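Local coordinates for protein 2,3-bisphosphoglycerate-independent phosphoglycerate mutase (Pyrococcus horikoshii, PDB 2ZKT) that probably interconverts 2-phosphoglycerate and 3-phosphoglycerate in glycolysis, as a metal-binding mutase that needs no 2,3-bisphosphoglycerate, at residues B[278-283]-B[299-304]. Residues are numbered along the deposited sequence; the frame is centred on the assembly and turned at random.
Sequences TNEMAK and LHFKPT
K283 reaches from the first turn of helix 280-291 to the end of strand 296-301 and runs past L299 to H300. Its CB touches the CD1 branch of L299 at 3.6 Å. The two side chains lie obliquely across each other. Beyond CG the lysine chain is extended, and chi4 (170°) sets NZ at the end of it, beside the backbone of the strand. There NZ gives a weak hydrogen bond of 3.4 Å to H300 O. CD and CE also lie near this carbonyl oxygen. NZ then sits 4.1 Å from F301 CA. One turn back, E280 CB meets F301 CE1 at 3.9 Å, an oblique approach to the ring. P303 CG lies over one face of that ring, 3.2 Å above its plane and offset toward the rim. T304 CG2 comes to its edge.

This is a helix packed on the mixed sheet of the alkaline phosphatase-like metalloenzyme domain. The helix leads into strand 296-301, which runs parallel between strands 246-249 and 6-12. V249 and M326 also touch L299.

N279 holds the N-cap position of the helix. Its OD1 accepts a weak bond from A282 N, 2.8 Å long with a bent N-H...O angle of 127°. The carboxylate of E280 turns to R322 of helix 313-331 in a salt bridge. On the strand, the CB of H300 leaves the backbone away from segment 278-283, and the side chain lies about 5 Å from a bound zinc ion. Its NE2 makes a weak hydrogen bond to D13, a zinc ligand.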
ATOM      1  N   THR B 278     -11.458   2.410 -15.142  1.00 61.37           N
ATOM      2  CA  THR B 278     -12.589   1.612 -14.661  1.00 60.78           C
ATOM      3  C   THR B 278     -13.181   2.155 -13.346  1.00 59.31           C
ATOM      4  O   THR B 278     -12.516   2.809 -12.554  1.00 58.02           O
ATOM      5  CB  THR B 278     -12.082   0.180 -14.430  1.00 60.47           C
ATOM      6  OG1 THR B 278     -11.673  -0.377 -15.678  1.00 66.21           O
ATOM      7  CG2 THR B 278     -13.191  -0.690 -13.828  1.00 61.49           C
ATOM      8  N   ASN B 279     -14.487   1.870 -13.136  1.00 59.08           N
ATOM      9  CA  ASN B 279     -15.108   2.168 -11.840  1.00 59.04           C
ATOM     10  C   ASN B 279     -15.137   0.916 -10.947  1.00 58.37           C
ATOM     11  O   ASN B 279     -16.053   0.098 -10.998  1.00 58.63           O
ATOM     12  CB  ASN B 279     -16.542   2.656 -12.093  1.00 59.64           C
ATOM     13  CG  ASN B 279     -17.053   3.434 -10.900  1.00 62.02           C
ATOM     14  OD1 ASN B 279     -17.011   2.974  -9.760  1.00 64.76           O
ATOM     15  ND2 ASN B 279     -17.631   4.613 -11.188  1.00 64.24           N
ATOM     16  N   GLU B 280     -14.099   0.738 -10.123  1.00 57.97           N
ATOM     17  CA  GLU B 280     -13.997  -0.425  -9.241  1.00 57.65           C
ATOM     18  C   GLU B 280     -15.066  -0.417  -8.136  1.00 56.72           C
ATOM     19  O   GLU B 280     -15.566  -1.456  -7.710  1.00 57.74           O
ATOM     20  CB  GLU B 280     -12.581  -0.481  -8.627  1.00 57.76           C
ATOM     21  CG  GLU B 280     -12.257   0.716  -7.721  1.00 59.89           C
ATOM     22  CD  GLU B 280     -11.505   1.776  -8.503  1.00 61.29           C
ATOM     23  OE1 GLU B 280     -11.485   1.712  -9.724  1.00 61.96           O
ATOM     24  OE2 GLU B 280     -10.963   2.686  -7.884  1.00 61.06           O
ATOM     25  N   MET B 281     -15.376   0.801  -7.635  1.00 55.77           N
ATOM     26  CA  MET B 281     -16.397   0.889  -6.602  1.00 54.73           C
ATOM     27  C   MET B 281     -17.769   0.480  -7.157  1.00 53.22           C
ATOM     28  O   MET B 281     -18.686   0.100  -6.434  1.00 53.03           O
ATOM     29  CB  MET B 281     -16.445   2.332  -6.064  1.00 54.38           C
ATOM     30  CG  MET B 281     -15.136   2.778  -5.389  1.00 58.28           C
ATOM     31  SD  MET B 281     -14.563   1.630  -4.115  1.00 63.08           S
ATOM     32  CE  MET B 281     -15.117   2.531  -2.652  1.00 63.12           C
ATOM     33  N   ALA B 282     -17.892   0.622  -8.496  1.00 52.19           N
ATOM     34  CA  ALA B 282     -19.119   0.198  -9.162  1.00 51.90           C
ATOM     35  C   ALA B 282     -19.207  -1.324  -9.231  1.00 52.18           C
ATOM     36  O   ALA B 282     -20.271  -1.918  -9.142  1.00 53.09           O
ATOM     37  CB  ALA B 282     -19.136   0.786 -10.572  1.00 51.57           C
ATOM     38  N   LYS B 283     -18.043  -1.956  -9.385  1.00 51.20           N
ATOM     39  CA  LYS B 283     -17.974  -3.415  -9.440  1.00 51.24           C
ATOM     40  C   LYS B 283     -18.316  -3.993  -8.067  1.00 49.21           C
ATOM     41  O   LYS B 283     -19.037  -4.996  -7.956  1.00 46.34           O
ATOM     42  CB  LYS B 283     -16.570  -3.859  -9.870  1.00 51.24           C
ATOM     43  CG  LYS B 283     -16.325  -3.724 -11.365  1.00 55.45           C
ATOM     44  CD  LYS B 283     -14.890  -4.077 -11.723  1.00 59.44           C
ATOM     45  CE  LYS B 283     -14.691  -4.016 -13.221  1.00 62.72           C
ATOM     46  NZ  LYS B 283     -13.254  -4.109 -13.587  1.00 61.88           N
ATOM     47  N   LEU B 299     -15.739 -11.804  -9.053  1.00 44.45           N
ATOM     48  CA  LEU B 299     -15.431 -10.408  -9.379  1.00 47.14           C
ATOM     49  C   LEU B 299     -14.033 -10.326  -9.998  1.00 47.57           C
ATOM     50  O   LEU B 299     -13.052 -10.820  -9.425  1.00 49.20           O
ATOM     51  CB  LEU B 299     -15.496  -9.544  -8.107  1.00 46.13           C
ATOM     52  CG  LEU B 299     -15.020  -8.084  -8.197  1.00 48.74           C
ATOM     53  CD1 LEU B 299     -15.751  -7.340  -9.303  1.00 53.77           C
ATOM     54  CD2 LEU B 299     -15.258  -7.402  -6.860  1.00 50.56           C
ATOM     55  N   HIS B 300     -13.947  -9.698 -11.167  1.00 48.16           N
ATOM     56  CA  HIS B 300     -12.674  -9.563 -11.871  1.00 48.14           C
ATOM     57  C   HIS B 300     -12.235  -8.093 -11.987  1.00 48.82           C
ATOM     58  O   HIS B 300     -13.054  -7.207 -12.233  1.00 50.64           O
ATOM     59  CB  HIS B 300     -12.816 -10.210 -13.257  1.00 47.05           C
ATOM     60  CG  HIS B 300     -11.521 -10.373 -13.995  1.00 48.16           C
ATOM     61  ND1 HIS B 300     -10.945  -9.352 -14.726  1.00 52.12           N
ATOM     62  CD2 HIS B 300     -10.693 -11.440 -14.119  1.00 47.98           C
ATOM     63  CE1 HIS B 300      -9.816  -9.785 -15.273  1.00 47.35           C
ATOM     64  NE2 HIS B 300      -9.642 -11.049 -14.920  1.00 49.17           N
ATOM     65  N   PHE B 301     -10.939  -7.846 -11.785  1.00 48.86           N
ATOM     66  CA  PHE B 301     -10.346  -6.500 -11.866  1.00 49.08           C
ATOM     67  C   PHE B 301      -9.120  -6.653 -12.763  1.00 49.69           C
ATOM     68  O   PHE B 301      -8.127  -7.249 -12.353  1.00 49.39           O
ATOM     69  CB  PHE B 301      -9.918  -6.027 -10.468  1.00 49.36           C
ATOM     70  CG  PHE B 301      -9.369  -4.623 -10.435  1.00 51.19           C
ATOM     71  CD1 PHE B 301     -10.204  -3.523 -10.672  1.00 51.80           C
ATOM     72  CD2 PHE B 301      -8.014  -4.395 -10.160  1.00 46.78           C
ATOM     73  CE1 PHE B 301      -9.699  -2.219 -10.632  1.00 49.60           C
ATOM     74  CE2 PHE B 301      -7.494  -3.095 -10.118  1.00 50.03           C
ATOM     75  CZ  PHE B 301      -8.339  -2.000 -10.352  1.00 51.57           C
ATOM     76  N   LYS B 302      -9.175  -6.100 -13.975  1.00 51.04           N
ATOM     77  CA  LYS B 302      -8.085  -6.249 -14.956  1.00 52.27           C
ATOM     78  C   LYS B 302      -6.862  -5.306 -14.960  1.00 52.88           C
ATOM     79  O   LYS B 302      -5.719  -5.768 -15.126  1.00 53.76           O
ATOM     80  CB  LYS B 302      -8.700  -6.242 -16.368  1.00 53.78           C
ATOM     81  CG  LYS B 302      -7.718  -6.508 -17.505  1.00 56.32           C
ATOM     82  CD  LYS B 302      -7.109  -7.906 -17.407  1.00 63.29           C
ATOM     83  CE  LYS B 302      -6.517  -8.351 -18.749  1.00 66.72           C
ATOM     84  NZ  LYS B 302      -5.598  -7.328 -19.331  1.00 68.87           N
ATOM     85  N   PRO B 303      -7.075  -3.982 -14.792  1.00 52.93           N
ATOM     86  CA  PRO B 303      -5.966  -3.010 -14.800  1.00 53.06           C
ATOM     87  C   PRO B 303      -4.636  -3.379 -14.120  1.00 53.84           C
ATOM     88  O   PRO B 303      -3.563  -2.969 -14.592  1.00 53.16           O
ATOM     89  CB  PRO B 303      -6.607  -1.733 -14.227  1.00 54.03           C
ATOM     90  CG  PRO B 303      -7.837  -2.228 -13.506  1.00 54.01           C
ATOM     91  CD  PRO B 303      -8.336  -3.333 -14.390  1.00 52.97           C
ATOM     92  N   THR B 304      -4.675  -4.142 -13.028  1.00 54.04           N
ATOM     93  CA  THR B 304      -3.419  -4.519 -12.380  1.00 53.96           C
ATOM     94  C   THR B 304      -2.515  -5.239 -13.384  1.00 54.15           C
ATOM     95  O   THR B 304      -1.287  -5.094 -13.357  1.00 54.16           O
ATOM     96  CB  THR B 304      -3.646  -5.457 -11.178  1.00 53.80           C
ATOM     97  OG1 THR B 304      -4.675  -6.406 -11.499  1.00 55.86           O
ATOM     98  CG2 THR B 304      -4.037  -4.657  -9.938  1.00 55.00           C
TER